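Local coordinates for protein triacylglycerol lipase (Clostridium botulinum, PDB 5AH1) that hydrolyses ester bonds as a zinc-binding triacylglycerol lipase of the alpha/beta-hydrolase type and also degrades synthetic polyesters, at residues F329-Q334 / N416-I421; G184-R189 / I227-D232; K59-F64 / K437-D442. All blocks are in the same frame, centred on the assembly; numbering follows the deposited sequence.

Interaction 1: F329-Q334 / N416-I421; sequences FSWTTQ and NAMPRI
With chi1 at -55°, M418 sets its CG anti to its own carbonyl carbon, near CE2 and CZ2 of W331, whose own CG is held in the same way (chi1 -62°). The backbone course and the turn of the indole leave M418 CB 3.4 Å from the centroid of the six-membered ring of W331, almost on the ring normal, a CH-pi contact. A bend at chi2 (-61°) carries SD to the rim of F329, near the ring plane and 3.9 Å from F329 CD1, a Met-aromatic contact at the edge; chi3 then turns CE toward CZ2 and CH2 of W331. F329 runs side by side with N416, whose CB rests against CD1 and CE1 of F329. I421 adds CD1 at W331 CE3. Alongside these side chains the backbones pair in parallel: S330 N bonds to N416 O at 3.1 Å, and M418 N returns to S330 O at 2.9 Å. The register then slips by one residue around P419, where a water accepts from T332 N and donates to M418 O, bridging the gap. Pairing resumes with I421 N to T332 O at 2.7 Å and Q334 N to I421 O. At the far end R420 NH1 reaches Q334 OE1 at 2.9 Å; the oxygen lies in the guanidinium plane, whereas the donor stands above the amide plane of Q334. T332 CG2 packs over one guanidinium face, 3.6 Å from R420 NE. S330 OG turns to the other side of the sheet, beside A417, and bonds to D393 O. The adjacent parallel strands 327-331 and 415-417, with helix 437-448 packed against F329 and I421 on one face, belong to the central parallel sheet of the alpha/beta-hydrolase fold.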
loop_
_atom_site.group_PDB
_atom_site.type_symbol
_atom_site.label_atom_id
_atom_site.label_comp_id
_atom_site.label_asym_id
_atom_site.label_seq_id
_atom_site.Cartn_x
_atom_site.Cartn_y
_atom_site.Cartn_z
ATOM N N PHE A 329 1.202 -5.201 12.668
ATOM C CA PHE A 329 1.756 -3.911 13.060
ATOM C C PHE A 329 1.224 -2.852 12.145
ATOM O O PHE A 329 1.188 -3.051 10.948
ATOM C CB PHE A 329 3.291 -3.941 12.970
ATOM C CG PHE A 329 3.905 -4.965 13.869
ATOM C CD1 PHE A 329 4.163 -4.673 15.209
ATOM C CD2 PHE A 329 4.183 -6.236 13.397
ATOM C CE1 PHE A 329 4.704 -5.618 16.047
ATOM C CE2 PHE A 329 4.712 -7.183 14.231
ATOM C CZ PHE A 329 4.967 -6.886 15.558
ATOM N N SER A 330 0.903 -1.703 12.705
ATOM C CA SER A 330 0.495 -0.557 11.896
ATOM C C SER A 330 1.301 0.676 12.251
ATOM O O SER A 330 1.550 0.967 13.430
ATOM C CB SER A 330 -0.985 -0.256 12.085
ATOM O OG SER A 330 -1.243 -0.047 13.459
ATOM N N TRP A 331 1.707 1.388 11.203
ATOM C CA TRP A 331 2.439 2.640 11.282
ATOM C C TRP A 331 1.632 3.737 10.604
ATOM O O TRP A 331 1.148 3.561 9.477
ATOM C CB TRP A 331 3.791 2.481 10.600
ATOM C CG TRP A 331 4.655 1.462 11.262
ATOM C CD1 TRP A 331 4.709 0.132 10.990
ATOM C CD2 TRP A 331 5.569 1.694 12.342
ATOM N NE1 TRP A 331 5.610 -0.481 11.829
ATOM C CE2 TRP A 331 6.160 0.456 12.665
ATOM C CE3 TRP A 331 5.944 2.832 13.067
ATOM C CZ2 TRP A 331 7.116 0.323 13.676
ATOM C CZ3 TRP A 331 6.879 2.703 14.063
ATOM C CH2 TRP A 331 7.469 1.459 14.357
ATOM N N THR A 332 1.490 4.852 11.322
ATOM C CA THR A 332 0.711 6.013 10.908
ATOM C C THR A 332 1.661 7.178 10.629
ATOM O O THR A 332 2.512 7.501 11.473
ATOM C CB THR A 332 -0.271 6.430 12.033
ATOM O OG1 THR A 332 -1.200 5.363 12.276
ATOM C CG2 THR A 332 -1.030 7.700 11.655
ATOM N N THR A 333 1.532 7.765 9.443
ATOM C CA THR A 333 2.238 8.985 9.087
ATOM C C THR A 333 1.295 10.173 9.194
ATOM O O THR A 333 0.098 10.054 8.898
ATOM C CB THR A 333 2.828 8.886 7.658
ATOM O OG1 THR A 333 1.940 8.141 6.807
ATOM C CG2 THR A 333 4.169 8.178 7.678
ATOM N N GLN A 334 1.841 11.323 9.583
ATOM C CA GLN A 334 1.081 12.570 9.680
ATOM C C GLN A 334 1.956 13.729 9.232
ATOM O O GLN A 334 3.125 13.781 9.602
ATOM C CB GLN A 334 0.617 12.813 11.116
ATOM C CG GLN A 334 -0.076 14.162 11.280
ATOM C CD GLN A 334 -0.639 14.386 12.653
ATOM O OE1 GLN A 334 -0.642 13.496 13.506
ATOM N NE2 GLN A 334 -1.141 15.590 12.874
ATOM N N ASN A 416 -0.859 -4.114 16.607
ATOM C CA ASN A 416 0.077 -3.423 17.485
ATOM C C ASN A 416 0.286 -2.081 16.778
ATOM O O ASN A 416 1.031 -1.988 15.799
ATOM C CB ASN A 416 1.390 -4.190 17.614
ATOM C CG ASN A 416 1.218 -5.545 18.266
ATOM O OD1 ASN A 416 1.500 -5.708 19.452
ATOM N ND2 ASN A 416 0.811 -6.536 17.502
ATOM N N ALA A 417 -0.434 -1.059 17.243
ATOM C CA ALA A 417 -0.402 0.269 16.634
ATOM C C ALA A 417 0.817 1.025 17.162
ATOM O O ALA A 417 0.893 1.378 18.337
ATOM C CB ALA A 417 -1.704 1.026 16.905
ATOM N N MET A 418 1.792 1.222 16.279
ATOM C CA MET A 418 3.118 1.666 16.689
ATOM C C MET A 418 3.178 3.196 16.815
ATOM O O MET A 418 2.274 3.903 16.363
ATOM C CB MET A 418 4.163 1.103 15.708
ATOM C CG MET A 418 4.085 -0.414 15.583
ATOM S SD MET A 418 4.396 -1.280 17.149
ATOM C CE MET A 418 6.149 -0.983 17.376
ATOM N N PRO A 419 4.240 3.717 17.449
ATOM C CA PRO A 419 4.310 5.159 17.701
ATOM C C PRO A 419 4.204 5.989 16.415
ATOM O O PRO A 419 4.885 5.698 15.438
ATOM C CB PRO A 419 5.674 5.321 18.403
ATOM C CG PRO A 419 5.864 4.037 19.105
ATOM C CD PRO A 419 5.326 3.003 18.146
ATOM N N ARG A 420 3.358 7.010 16.426
ATOM C CA ARG A 420 3.059 7.764 15.215
ATOM C C ARG A 420 4.312 8.382 14.609
ATOM O O ARG A 420 5.150 8.926 15.325
ATOM C CB ARG A 420 2.028 8.862 15.507
ATOM C CG ARG A 420 1.594 9.621 14.255
ATOM C CD ARG A 420 0.336 10.465 14.451
ATOM N NE ARG A 420 -0.832 9.636 14.688
ATOM C CZ ARG A 420 -2.083 10.056 14.584
ATOM N NH1 ARG A 420 -2.335 11.298 14.212
ATOM N NH2 ARG A 420 -3.080 9.229 14.825
ATOM N N ILE A 421 4.405 8.324 13.280
ATOM C CA ILE A 421 5.533 8.893 12.562
ATOM C C ILE A 421 5.124 10.294 12.140
ATOM O O ILE A 421 4.581 10.507 11.049
ATOM C CB ILE A 421 5.957 8.019 11.355
ATOM C CG1 ILE A 421 6.118 6.543 11.758
ATOM C CG2 ILE A 421 7.241 8.564 10.754
ATOM C CD1 ILE A 421 6.454 5.618 10.565
HETATM O O HOH W 1 2.892 4.693 13.771
#

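Interaction 2: G184-R189 / I227-D232; sequences GGQTIR and ISTPND
G185 and T229 meet at the start of the contact, where the helix comes closest to the loop: T229 OG1 lies 3.4 Å from G185 CA and so sits close against the helix backbone. The hydroxyl is hydrogen-bonded to S182 O, just before the helical segment, and CG2 of the same threonine, anti to its backbone N, packs 3.6 Å from Q186 N. Q186 comes next and sends an extended chain across P230. Its CG lies 3.7 Å from P230 O and its OE1 faces P230 CG; the side chains of Q186 and P230 cross at about a right angle. Q186 NE2 comes within 3.3 Å of P230 O, but at an angle too poor for a hydrogen bond; it donates instead to a water, while OE1 is held by N128. One turn further along, R189 bends at chi3 (49°), and its NH1 donates to N231 OD1 at 3.0 Å. That bond is bent, 139° at the hydrogen, and the oxygen is tilted from the guanidinium plane. The same water accepts from R189 NH1 and Q186 NE2 and lies 2.8 Å from N231 O, to which it can donate. R189 NH2 bonds to N317. An inverse gamma turn centred on P230 bends the loop between T229 and N231. The helical segment belongs to helix 183-197, which follows strand 176-181 through a turn consistent with a nucleophile elbow; the loop leaves strand 221-227, parallel neighbour of 176-181, and helix 310-317 packs on Q186.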
loop_
_atom_site.group_PDB
_atom_site.type_symbol
_atom_site.label_atom_id
_atom_site.label_comp_id
_atom_site.label_asym_id
_atom_site.label_seq_id
_atom_site.Cartn_x
_atom_site.Cartn_y
_atom_site.Cartn_z
ATOM N N GLY A 184 -0.796 -1.120 -0.325
ATOM C CA GLY A 184 -0.082 -2.367 -0.091
ATOM C C GLY A 184 -0.460 -3.033 1.232
ATOM O O GLY A 184 -0.523 -4.248 1.297
ATOM N N GLY A 185 -0.792 -2.234 2.236
ATOM C CA GLY A 185 -1.229 -2.772 3.513
ATOM C C GLY A 185 -2.579 -3.485 3.441
ATOM O O GLY A 185 -2.772 -4.533 4.053
ATOM N N GLN A 186 -3.529 -2.937 2.683
ATOM C CA GLN A 186 -4.784 -3.635 2.435
ATOM C C GLN A 186 -4.536 -4.911 1.652
ATOM O O GLN A 186 -5.129 -5.960 1.938
ATOM C CB GLN A 186 -5.752 -2.762 1.641
ATOM C CG GLN A 186 -6.342 -1.579 2.362
ATOM C CD GLN A 186 -7.207 -0.788 1.413
ATOM O OE1 GLN A 186 -6.733 -0.361 0.341
ATOM N NE2 GLN A 186 -8.489 -0.624 1.753
ATOM N N THR A 187 -3.667 -4.834 0.646
ATOM C CA THR A 187 -3.392 -5.989 -0.205
ATOM C C THR A 187 -2.784 -7.140 0.597
ATOM O O THR A 187 -3.161 -8.292 0.403
ATOM C CB THR A 187 -2.461 -5.601 -1.347
ATOM O OG1 THR A 187 -3.081 -4.574 -2.138
ATOM C CG2 THR A 187 -2.138 -6.803 -2.235
ATOM N N ILE A 188 -1.841 -6.854 1.495
ATOM C CA ILE A 188 -1.209 -7.935 2.267
ATOM C C ILE A 188 -2.144 -8.509 3.327
ATOM O O ILE A 188 -2.100 -9.708 3.612
ATOM C CB ILE A 188 0.180 -7.532 2.881
ATOM C CG1 ILE A 188 0.058 -6.377 3.874
ATOM C CG2 ILE A 188 1.132 -7.179 1.745
ATOM C CD1 ILE A 188 1.354 -6.065 4.607
ATOM N N ARG A 189 -3.040 -7.682 3.872
ATOM C CA ARG A 189 -4.077 -8.205 4.763
ATOM C C ARG A 189 -4.938 -9.201 4.012
ATOM O O ARG A 189 -5.313 -10.242 4.522
ATOM C CB ARG A 189 -4.942 -7.086 5.323
ATOM C CG ARG A 189 -4.297 -6.207 6.406
ATOM C CD ARG A 189 -5.141 -4.974 6.713
ATOM N NE ARG A 189 -6.536 -5.352 6.948
ATOM C CZ ARG A 189 -7.593 -4.655 6.541
ATOM N NH1 ARG A 189 -7.431 -3.446 6.026
ATOM N NH2 ARG A 189 -8.800 -5.162 6.706
ATOM N N ILE A 227 1.981 0.430 6.582
ATOM C CA ILE A 227 2.637 1.721 6.730
ATOM C C ILE A 227 1.850 2.714 5.877
ATOM O O ILE A 227 1.755 2.557 4.666
ATOM C CB ILE A 227 4.115 1.672 6.272
ATOM C CG1 ILE A 227 4.905 0.589 7.010
ATOM C CG2 ILE A 227 4.755 3.046 6.456
ATOM C CD1 ILE A 227 6.357 0.482 6.525
ATOM N N SER A 228 1.278 3.720 6.526
ATOM C CA SER A 228 0.493 4.747 5.832
ATOM C C SER A 228 -0.708 4.160 5.091
ATOM O O SER A 228 -1.128 4.659 4.041
ATOM C CB SER A 228 1.362 5.515 4.833
ATOM O OG SER A 228 2.610 5.898 5.389
ATOM N N THR A 229 -1.269 3.095 5.639
ATOM C CA THR A 229 -2.282 2.329 4.922
ATOM C C THR A 229 -3.702 2.833 5.213
ATOM O O THR A 229 -4.047 3.077 6.372
ATOM C CB THR A 229 -2.182 0.839 5.288
ATOM O OG1 THR A 229 -0.950 0.336 4.778
ATOM C CG2 THR A 229 -3.338 -0.002 4.723
ATOM N N PRO A 230 -4.527 2.972 4.162
ATOM C CA PRO A 230 -5.945 3.303 4.362
ATOM C C PRO A 230 -6.736 2.081 4.834
ATOM O O PRO A 230 -7.535 1.506 4.107
ATOM C CB PRO A 230 -6.387 3.750 2.977
ATOM C CG PRO A 230 -5.538 2.929 2.046
ATOM C CD PRO A 230 -4.191 2.837 2.730
ATOM N N ASN A 231 -6.483 1.652 6.064
ATOM C CA ASN A 231 -7.170 0.478 6.573
ATOM C C ASN A 231 -8.687 0.693 6.703
ATOM O O ASN A 231 -9.458 -0.270 6.618
ATOM C CB ASN A 231 -6.565 0.020 7.900
ATOM C CG ASN A 231 -5.254 -0.751 7.729
ATOM O OD1 ASN A 231 -5.201 -1.736 7.001
ATOM N ND2 ASN A 231 -4.208 -0.320 8.430
ATOM N N ASP A 232 -9.089 1.951 6.879
ATOM C CA ASP A 232 -10.489 2.365 6.803
ATOM C C ASP A 232 -10.758 3.266 5.592
ATOM O O ASP A 232 -11.730 4.001 5.579
ATOM C CB ASP A 232 -10.920 3.084 8.087
ATOM C CG ASP A 232 -11.049 2.155 9.268
ATOM O OD1 ASP A 232 -11.438 0.979 9.087
ATOM O OD2 ASP A 232 -10.792 2.630 10.399
HETATM O O HOH W 2 -9.441 -1.819 4.343
#

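Interaction 3: K59-F64 / K437-D442; sequences KFPVEF and KDWYMD
Aromatic packing dominates: F60 presents an edge to the face of W439 in a T-shaped (edge-to-face) pair, with F60 CD1 3.7 Å from W439 CE2 and the planes at 64°. W439 has its CG anti to the backbone N (chi1 -172°), swinging the indole out from the helix toward the loop. The loop backbone closes in on the pyrrole side as well, F60 CA lying 3.5 Å from W439 CD1 and the carbonyl carbon of K59 near the indole plane. Aliphatic contact follows at D442, whose CB meets F60 CB at 3.7 Å as the two side chains pass one another, running opposite ways. No direct hydrogen bond joins the segments; water supplies the polar links. One water donates to K59 O and accepts from W439 NE1 at 3.0 Å, satisfying the indole nitrogen; another accepts from F60 N and donates to D442 OD2 at 2.7 Å. Thus the loop between helix 49-54 and strand 80-83 rests on the first turns of helix 437-448. Y443 of that helix also meets the F60 and W439 rings, while helix 106-112 packs against Y440 and M441.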
loop_
_atom_site.group_PDB
_atom_site.type_symbol
_atom_site.label_atom_id
_atom_site.label_comp_id
_atom_site.label_asym_id
_atom_site.label_seq_id
_atom_site.Cartn_x
_atom_site.Cartn_y
_atom_site.Cartn_z
ATOM N N LYS A 59 14.343 7.914 12.860
ATOM C CA LYS A 59 14.731 7.053 13.971
ATOM C C LYS A 59 13.655 6.045 14.331
ATOM O O LYS A 59 12.502 6.404 14.619
ATOM C CB LYS A 59 15.076 7.901 15.189
ATOM C CG LYS A 59 16.229 8.849 14.943
ATOM C CD LYS A 59 16.528 9.682 16.175
ATOM C CE LYS A 59 17.753 10.568 15.977
ATOM N NZ LYS A 59 18.303 11.022 17.291
ATOM N N PHE A 60 14.037 4.771 14.327
ATOM C CA PHE A 60 13.100 3.733 14.706
ATOM C C PHE A 60 12.845 3.909 16.210
ATOM O O PHE A 60 13.784 4.102 16.975
ATOM C CB PHE A 60 13.644 2.353 14.358
ATOM C CG PHE A 60 12.639 1.276 14.522
ATOM C CD1 PHE A 60 11.707 1.043 13.522
ATOM C CD2 PHE A 60 12.581 0.518 15.680
ATOM C CE1 PHE A 60 10.729 0.080 13.669
ATOM C CE2 PHE A 60 11.605 -0.457 15.834
ATOM C CZ PHE A 60 10.690 -0.682 14.821
ATOM N N PRO A 61 11.580 3.884 16.642
ATOM C CA PRO A 61 11.274 4.443 17.971
ATOM C C PRO A 61 11.436 3.517 19.173
ATOM O O PRO A 61 11.478 4.028 20.282
ATOM C CB PRO A 61 9.808 4.841 17.838
ATOM C CG PRO A 61 9.271 3.841 16.878
ATOM C CD PRO A 61 10.352 3.654 15.859
ATOM N N VAL A 62 11.509 2.206 18.976
ATOM C CA VAL A 62 11.495 1.288 20.107
ATOM C C VAL A 62 12.479 0.153 19.904
ATOM O O VAL A 62 12.884 -0.163 18.784
ATOM C CB VAL A 62 10.081 0.694 20.352
ATOM C CG1 VAL A 62 9.076 1.795 20.646
ATOM C CG2 VAL A 62 9.618 -0.119 19.156
ATOM N N GLU A 63 12.888 -0.427 21.020
ATOM C CA GLU A 63 13.601 -1.694 21.007
ATOM C C GLU A 63 12.581 -2.818 21.107
ATOM O O GLU A 63 11.465 -2.636 21.617
ATOM C CB GLU A 63 14.596 -1.780 22.172
ATOM C CG GLU A 63 15.834 -0.889 22.015
ATOM C CD GLU A 63 16.811 -1.384 20.939
ATOM O OE1 GLU A 63 17.156 -2.592 20.925
ATOM O OE2 GLU A 63 17.239 -0.553 20.105
ATOM N N PHE A 64 12.949 -3.980 20.597
ATOM C CA PHE A 64 12.087 -5.138 20.714
ATOM C C PHE A 64 11.872 -5.459 22.198
ATOM O O PHE A 64 12.792 -5.314 23.009
ATOM C CB PHE A 64 12.675 -6.350 19.984
ATOM C CG PHE A 64 11.711 -7.487 19.884
ATOM C CD1 PHE A 64 10.748 -7.499 18.885
ATOM C CD2 PHE A 64 11.719 -8.511 20.814
ATOM C CE1 PHE A 64 9.820 -8.522 18.806
ATOM C CE2 PHE A 64 10.788 -9.533 20.739
ATOM C CZ PHE A 64 9.836 -9.530 19.734
ATOM N N LYS A 437 16.737 4.590 5.494
ATOM C CA LYS A 437 17.290 3.239 5.387
ATOM C C LYS A 437 17.554 2.624 6.764
ATOM O O LYS A 437 17.282 1.443 6.991
ATOM C CB LYS A 437 18.533 3.203 4.491
ATOM C CG LYS A 437 19.730 3.959 5.020
ATOM C CD LYS A 437 20.835 4.008 3.975
ATOM C CE LYS A 437 22.042 4.785 4.473
ATOM N NZ LYS A 437 23.108 4.902 3.435
ATOM N N ASP A 438 18.053 3.418 7.700
ATOM C CA ASP A 438 18.330 2.893 9.038
ATOM C C ASP A 438 17.054 2.472 9.761
ATOM O O ASP A 438 17.033 1.482 10.482
ATOM C CB ASP A 438 19.114 3.916 9.857
ATOM C CG ASP A 438 20.519 4.112 9.328
ATOM O OD1 ASP A 438 21.221 3.096 9.145
ATOM O OD2 ASP A 438 20.910 5.273 9.076
ATOM N N TRP A 439 15.976 3.214 9.541
ATOM C CA TRP A 439 14.683 2.863 10.114
ATOM C C TRP A 439 14.264 1.473 9.643
ATOM O O TRP A 439 13.867 0.617 10.455
ATOM C CB TRP A 439 13.647 3.917 9.737
ATOM C CG TRP A 439 12.295 3.789 10.424
ATOM C CD1 TRP A 439 11.851 4.515 11.483
ATOM C CD2 TRP A 439 11.201 2.929 10.045
ATOM N NE1 TRP A 439 10.571 4.148 11.816
ATOM C CE2 TRP A 439 10.148 3.175 10.949
ATOM C CE3 TRP A 439 11.015 1.975 9.040
ATOM C CZ2 TRP A 439 8.936 2.488 10.891
ATOM C CZ3 TRP A 439 9.812 1.300 8.982
ATOM C CH2 TRP A 439 8.785 1.558 9.901
ATOM N N TYR A 440 14.365 1.233 8.337
ATOM C CA TYR A 440 13.993 -0.065 7.797
ATOM C C TYR A 440 14.909 -1.196 8.270
ATOM O O TYR A 440 14.436 -2.299 8.545
ATOM C CB TYR A 440 13.923 -0.021 6.269
ATOM C CG TYR A 440 12.656 0.624 5.782
ATOM C CD1 TYR A 440 12.575 1.992 5.586
ATOM C CD2 TYR A 440 11.518 -0.140 5.569
ATOM C CE1 TYR A 440 11.402 2.580 5.168
ATOM C CE2 TYR A 440 10.339 0.440 5.143
ATOM C CZ TYR A 440 10.292 1.799 4.957
ATOM O OH TYR A 440 9.108 2.365 4.543
ATOM N N MET A 441 16.211 -0.935 8.377
ATOM C CA MET A 441 17.132 -1.953 8.881
ATOM C C MET A 441 16.811 -2.304 10.337
ATOM O O MET A 441 16.803 -3.481 10.714
ATOM C CB MET A 441 18.581 -1.499 8.686
ATOM C CG MET A 441 18.962 -1.540 7.189
ATOM S SD MET A 441 20.625 -1.083 6.783
ATOM C CE MET A 441 20.527 0.659 7.085
ATOM N N ASP A 442 16.522 -1.286 11.145
ATOM C CA ASP A 442 16.131 -1.517 12.526
ATOM C C ASP A 442 14.801 -2.248 12.615
ATOM O O ASP A 442 14.613 -3.071 13.500
ATOM C CB ASP A 442 16.069 -0.202 13.314
ATOM C CG ASP A 442 17.447 0.335 13.667
ATOM O OD1 ASP A 442 18.450 -0.395 13.491
ATOM O OD2 ASP A 442 17.520 1.496 14.122
HETATM O O HOH W 3 9.688 6.411 13.531
HETATM O O HOH W 4 16.513 3.902 13.293
#

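W331 of interaction 1 joins all three contacts. W331 CH2 packs on F60 CE1 of interaction 3 at 3.6 Å. W331 CE3 lies 3.7 Å from W439 CZ2, also of interaction 3. On the other side, W331 O takes a probable hydrogen bond from S228 N of interaction 2 at 3.0 Å. T333 OG1 and S228 OG, 2.7 Å apart, add a second polar link between interactions 1 and 2. Segment 329-334 thus connects the aromatic cluster at 59-64 and 437-442 to segment 227-232, whose T229 bonds to S182 O of the probable nucleophile elbow. Interactions 2 and 3 touch lightly, I227 CD1 to Y440 OH. The zinc ion lies about 14 Å from the Q186 side chain.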